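Side-chain contacts in ribosome maturation protein SDO1 homolog (Methanothermobacter thermautotrophicus, PDB 2WBM), which probably binds RNA and takes part in ribosome maturation, as a flexible archaeal member of the SDO1/SBDS family: residues 57-60 against 61-64; 156-159 against 160-163. One frame throughout, in Å; residues are numbered along the deposited sequence.

Interaction 1 of 2, residues 57-60 against 61-64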
ATOM      1  N   ASP A  57      -3.859  -4.447  13.857  1.00 23.57           N
ATOM      2  CA  ASP A  57      -3.021  -5.134  14.844  1.00 23.79           C
ATOM      3  C   ASP A  57      -1.809  -4.315  15.298  1.00 21.76           C
ATOM      4  O   ASP A  57      -1.003  -4.787  16.103  1.00 21.44           O
ATOM      5  CB  ASP A  57      -2.582  -6.500  14.316  1.00 24.28           C
ATOM      6  CG  ASP A  57      -3.655  -7.565  14.489  1.00 30.38           C
ATOM      7  OD1 ASP A  57      -4.795  -7.212  14.865  1.00 37.09           O
ATOM      8  OD2 ASP A  57      -3.362  -8.757  14.253  1.00 35.58           O
ATOM      9  N   VAL A  58      -1.694  -3.088  14.790  1.00 19.04           N
ATOM     10  CA  VAL A  58      -0.588  -2.197  15.132  1.00 16.60           C
ATOM     11  C   VAL A  58      -0.733  -1.709  16.571  1.00 15.57           C
ATOM     12  O   VAL A  58      -1.776  -1.181  16.953  1.00 15.65           O
ATOM     13  CB  VAL A  58      -0.538  -0.971  14.177  1.00 16.55           C
ATOM     14  CG1 VAL A  58       0.574   0.002  14.573  1.00 15.41           C
ATOM     15  CG2 VAL A  58      -0.357  -1.417  12.732  1.00 17.06           C
ATOM     16  N   SER A  59       0.316  -1.873  17.368  1.00 15.48           N
ATOM     17  CA  SER A  59       0.280  -1.418  18.753  1.00 13.66           C
ATOM     18  C   SER A  59       0.627   0.060  18.866  1.00 13.87           C
ATOM     19  O   SER A  59       1.455   0.581  18.109  1.00 12.64           O
ATOM     20  CB  SER A  59       1.229  -2.240  19.618  1.00 16.60           C
ATOM     21  OG  SER A  59       2.526  -1.686  19.570  1.00 20.28           O
ATOM     22  N   VAL A  60      -0.002   0.732  19.828  1.00 11.67           N
ATOM     23  CA  VAL A  60       0.245   2.140  20.054  1.00 13.63           C
ATOM     24  C   VAL A  60       1.733   2.425  20.343  1.00 13.15           C
ATOM     25  O   VAL A  60       2.263   3.463  19.913  1.00 14.02           O
ATOM     26  CB  VAL A  60      -0.713   2.741  21.131  1.00 14.94           C
ATOM     27  CG1 VAL A  60      -0.358   2.290  22.544  1.00 17.13           C
ATOM     28  CG2 VAL A  60      -0.713   4.250  21.038  1.00 17.01           C
ATOM     29  N   GLU A  61       2.401   1.494  21.033  1.00 13.04           N
ATOM     30  CA  GLU A  61       3.826   1.632  21.339  1.00 14.66           C
ATOM     31  C   GLU A  61       4.666   1.721  20.063  1.00 13.27           C
ATOM     32  O   GLU A  61       5.665   2.431  20.026  1.00 14.77           O
ATOM     33  CB  GLU A  61       4.322   0.490  22.229  1.00 14.78           C
ATOM     34  CG  GLU A  61       3.722   0.534  23.633  1.00 20.47           C
ATOM     35  CD  GLU A  61       2.445  -0.296  23.784  1.00 25.27           C
ATOM     36  OE1 GLU A  61       1.744  -0.549  22.777  1.00 19.54           O
ATOM     37  OE2 GLU A  61       2.145  -0.698  24.929  1.00 28.13           O
ATOM     38  N   ASP A  62       4.246   1.031  19.010  1.00 13.07           N
ATOM     39  CA  ASP A  62       4.984   1.099  17.751  1.00 13.39           C
ATOM     40  C   ASP A  62       4.673   2.377  16.949  1.00 11.84           C
ATOM     41  O   ASP A  62       5.470   2.795  16.116  1.00 14.21           O
ATOM     42  CB  ASP A  62       4.769  -0.164  16.934  1.00 14.68           C
ATOM     43  CG  ASP A  62       5.379  -1.400  17.611  1.00 18.96           C
ATOM     44  OD1 ASP A  62       6.412  -1.275  18.314  1.00 24.31           O
ATOM     45  OD2 ASP A  62       4.815  -2.487  17.459  1.00 20.58           O
ATOM     46  N   VAL A  63       3.522   2.981  17.209  1.00  9.83           N
ATOM     47  CA  VAL A  63       3.116   4.209  16.517  1.00  9.19           C
ATOM     48  C   VAL A  63       3.913   5.430  17.026  1.00 12.39           C
ATOM     49  O   VAL A  63       4.333   6.277  16.234  1.00 10.02           O
ATOM     50  CB  VAL A  63       1.595   4.460  16.663  1.00 10.82           C
ATOM     51  CG1 VAL A  63       1.199   5.775  16.002  1.00 14.12           C
ATOM     52  CG2 VAL A  63       0.795   3.321  16.048  1.00 10.11           C
ATOM     53  N   LEU A  64       4.126   5.500  18.342  1.00 11.25           N
ATOM     54  CA  LEU A  64       4.735   6.689  18.974  1.00 11.12           C
ATOM     55  C   LEU A  64       6.229   6.805  18.740  1.00 10.96           C
ATOM     56  O   LEU A  64       6.959   5.864  18.970  1.00 10.28           O
ATOM     57  CB  LEU A  64       4.474   6.687  20.484  1.00 10.85           C
ATOM     58  CG  LEU A  64       3.038   7.052  20.854  1.00 11.80           C
ATOM     59  CD1 LEU A  64       2.726   6.544  22.250  1.00 12.24           C
ATOM     60  CD2 LEU A  64       2.803   8.577  20.764  1.00 12.15           C
TER
HETATM   61  O   HOH W   1       2.677  -2.762  16.195  1.00 23.69           O
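From S59, V60 carries the backbone into the short helix 60-63, and S59 O takes two amide hydrogens at its start: D62 N at 3.0 Å, from well above the carbonyl plane, and V63 N at 3.3 Å, within that plane. L64 N then bonds to V60 O. S59 is the N-cap. Its OG, held between its own backbone N and carbonyl carbon (chi1 87°), turns back over the first turn, where S59 OG accepts from D62 N at 3.3 Å. S59 OG also lies 3.2 Å from D62 OD2 and 3.5 Å from E61 OE1, both weak contacts; the E61 side chain bends at chi2 (92°), bringing OE1 back towards S59. A water bridges S59 and D62, accepting from S59 N and donating to D62 OD2. Replacing S59 by an alanine is likely to leave D62 N with S59 O but without its capping hydroxyl, and to take from both carboxylates their hydroxyl neighbour. On the apolar side, V58 CG1 meets V63 CG2 at 3.6 Å, the two valines crossing at about a right angle, while V60 CG2 stands 4.3 Å from L64 CD1. Within the N-terminal domain, V58, V60 and V63 pack on helix 45-52, V60 and L64 on helix 93-103, and V63 and L64 also touch strand 37-43.

Interaction 2 of 2, residues 156-159 against 160-163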
ATOM      1  N   HIS A 156      -7.115  13.849  -6.790  1.00 15.38           N
ATOM      2  CA  HIS A 156      -6.208  14.400  -5.792  1.00 18.43           C
ATOM      3  C   HIS A 156      -5.816  13.283  -4.838  1.00 16.55           C
ATOM      4  O   HIS A 156      -6.670  12.734  -4.149  1.00 19.20           O
ATOM      5  CB  HIS A 156      -6.882  15.543  -5.019  1.00 19.41           C
ATOM      6  CG  HIS A 156      -7.295  16.697  -5.884  1.00 27.13           C
ATOM      7  ND1 HIS A 156      -8.521  16.754  -6.514  1.00 30.68           N
ATOM      8  CD2 HIS A 156      -6.647  17.838  -6.220  1.00 34.96           C
ATOM      9  CE1 HIS A 156      -8.610  17.879  -7.202  1.00 33.41           C
ATOM     10  NE2 HIS A 156      -7.489  18.557  -7.038  1.00 36.07           N
ATOM     11  N   VAL A 157      -4.532  12.938  -4.812  1.00 15.54           N
ATOM     12  CA  VAL A 157      -4.025  11.914  -3.913  1.00 15.51           C
ATOM     13  C   VAL A 157      -3.850  12.522  -2.504  1.00 16.04           C
ATOM     14  O   VAL A 157      -3.338  13.634  -2.362  1.00 17.18           O
ATOM     15  CB  VAL A 157      -2.705  11.304  -4.456  1.00 16.24           C
ATOM     16  CG1 VAL A 157      -1.983  10.455  -3.407  1.00 14.38           C
ATOM     17  CG2 VAL A 157      -2.977  10.472  -5.725  1.00 16.45           C
ATOM     18  N   ASP A 158      -4.319  11.807  -1.486  1.00 14.78           N
ATOM     19  CA  ASP A 158      -4.160  12.245  -0.095  1.00 14.82           C
ATOM     20  C   ASP A 158      -2.763  11.899   0.399  1.00 13.81           C
ATOM     21  O   ASP A 158      -2.257  10.813   0.111  1.00 14.51           O
ATOM     22  CB  ASP A 158      -5.188  11.552   0.794  1.00 15.71           C
ATOM     23  CG  ASP A 158      -5.282  12.185   2.161  1.00 19.16           C
ATOM     24  OD1 ASP A 158      -5.940  13.237   2.254  1.00 16.65           O
ATOM     25  OD2 ASP A 158      -4.680  11.656   3.127  1.00 15.76           O
ATOM     26  N   PRO A 159      -2.136  12.800   1.186  1.00 15.23           N
ATOM     27  CA  PRO A 159      -0.820  12.484   1.745  1.00 15.31           C
ATOM     28  C   PRO A 159      -0.836  11.356   2.799  1.00 15.88           C
ATOM     29  O   PRO A 159       0.170  10.662   2.968  1.00 16.85           O
ATOM     30  CB  PRO A 159      -0.410  13.804   2.423  1.00 15.30           C
ATOM     31  CG  PRO A 159      -1.739  14.483   2.736  1.00 16.13           C
ATOM     32  CD  PRO A 159      -2.564  14.175   1.521  1.00 14.19           C
ATOM     33  N   PHE A 160      -1.962  11.170   3.493  1.00 12.35           N
ATOM     34  CA  PHE A 160      -1.966  10.354   4.713  1.00 14.27           C
ATOM     35  C   PHE A 160      -2.695   9.014   4.601  1.00 13.76           C
ATOM     36  O   PHE A 160      -2.209   7.997   5.114  1.00 14.61           O
ATOM     37  CB  PHE A 160      -2.521  11.164   5.896  1.00 11.61           C
ATOM     38  CG  PHE A 160      -2.532  10.411   7.208  1.00 11.42           C
ATOM     39  CD1 PHE A 160      -1.349  10.204   7.921  1.00 13.95           C
ATOM     40  CD2 PHE A 160      -3.726   9.903   7.729  1.00 11.02           C
ATOM     41  CE1 PHE A 160      -1.347   9.499   9.127  1.00 13.18           C
ATOM     42  CE2 PHE A 160      -3.741   9.205   8.935  1.00  8.24           C
ATOM     43  CZ  PHE A 160      -2.542   9.004   9.646  1.00 11.99           C
ATOM     44  N   LYS A 161      -3.870   9.019   3.975  1.00 15.94           N
ATOM     45  CA  LYS A 161      -4.670   7.804   3.813  1.00 14.81           C
ATOM     46  C   LYS A 161      -3.818   6.696   3.213  1.00 15.28           C
ATOM     47  O   LYS A 161      -3.000   6.947   2.338  1.00 12.76           O
ATOM     48  CB  LYS A 161      -5.864   8.070   2.899  1.00 16.04           C
ATOM     49  CG  LYS A 161      -6.906   8.996   3.500  1.00 19.56           C
ATOM     50  CD  LYS A 161      -8.092   9.131   2.574  1.00 26.22           C
ATOM     51  CE  LYS A 161      -9.044  10.215   3.051  1.00 30.10           C
ATOM     52  NZ  LYS A 161     -10.101  10.440   2.027  1.00 26.75           N
ATOM     53  N   THR A 162      -4.002   5.470   3.690  1.00 14.34           N
ATOM     54  CA  THR A 162      -3.192   4.355   3.185  1.00 14.73           C
ATOM     55  C   THR A 162      -3.353   4.160   1.674  1.00 15.27           C
ATOM     56  O   THR A 162      -4.410   4.449   1.092  1.00 14.57           O
ATOM     57  CB  THR A 162      -3.514   3.048   3.897  1.00 15.19           C
ATOM     58  OG1 THR A 162      -4.871   2.682   3.622  1.00 16.12           O
ATOM     59  CG2 THR A 162      -3.308   3.188   5.424  1.00 14.29           C
ATOM     60  N   VAL A 163      -2.289   3.685   1.039  1.00 16.70           N
ATOM     61  CA  VAL A 163      -2.349   3.332  -0.385  1.00 17.22           C
ATOM     62  C   VAL A 163      -3.518   2.374  -0.667  1.00 18.42           C
ATOM     63  O   VAL A 163      -4.262   2.579  -1.625  1.00 19.26           O
ATOM     64  CB  VAL A 163      -1.003   2.750  -0.880  1.00 18.39           C
ATOM     65  CG1 VAL A 163      -1.145   2.162  -2.275  1.00 15.83           C
ATOM     66  CG2 VAL A 163       0.052   3.832  -0.881  1.00 18.29           C
TER
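An Asx turn in the loop between helices 143-152 and 163-174 is built on D158, whose carboxylate receives the backbone amides of F160 and K161. D158 OD2 lies 2.8 Å from F160 N and 2.9 Å from K161 N, so a single oxygen takes both hydrogens. The two bonds differ in approach. F160 N comes from above the carboxylate plane, 43° out of it, whereas K161 N meets OD2 on its anti side, closer to the plane, with a nearly straight N-H...O angle of 170°. With CG anti to the backbone N (chi1 -167°), the D158 carboxylate is carried forward over the bend at P159, where it faces both amides. The bond from F160 N, two residues on from the aspartate, is the one that defines the Asx turn; that from K161 N is additional, and the two together limit how far the carboxylate can rotate. The side chain of K161 crosses that of D158 at about a right angle: K161 CG sits 3.5 Å from D158 OD2, and the extended chain passes the carboxylate without a salt bridge, since K161 NZ remains 5.0 Å from D158 OD1. Opposite charge at that range may still favour the ionised carboxylate. F160 CB also comes within 3.5 Å of D158 OD2, while the buried side chain of F160 packs against A49 and R52 of helix 45-52. Q166 NE2 bonds to the carbonyl oxygens of D158 and K161, and P159 rests on I117 of helix 110-131.

Overall arrangement
Interactions 1 and 2 follow one another along the chain, the first in the N-terminal domain and the second in domain II. Their centres are 20 Å apart and their nearest atoms about 8 Å, so they do not touch. Helix 45-52 lies next to both: residues 57-64 pack on it through L47, A48, E50 and F51, and residues 156-163 through A49, E50 and R52. E50 is thus a neighbour of V58 in interaction 1 and of T162 in interaction 2. Through this helix, the shared neighbour of the two contacts, the 156-163 loop of domain II meets the N-terminal domain.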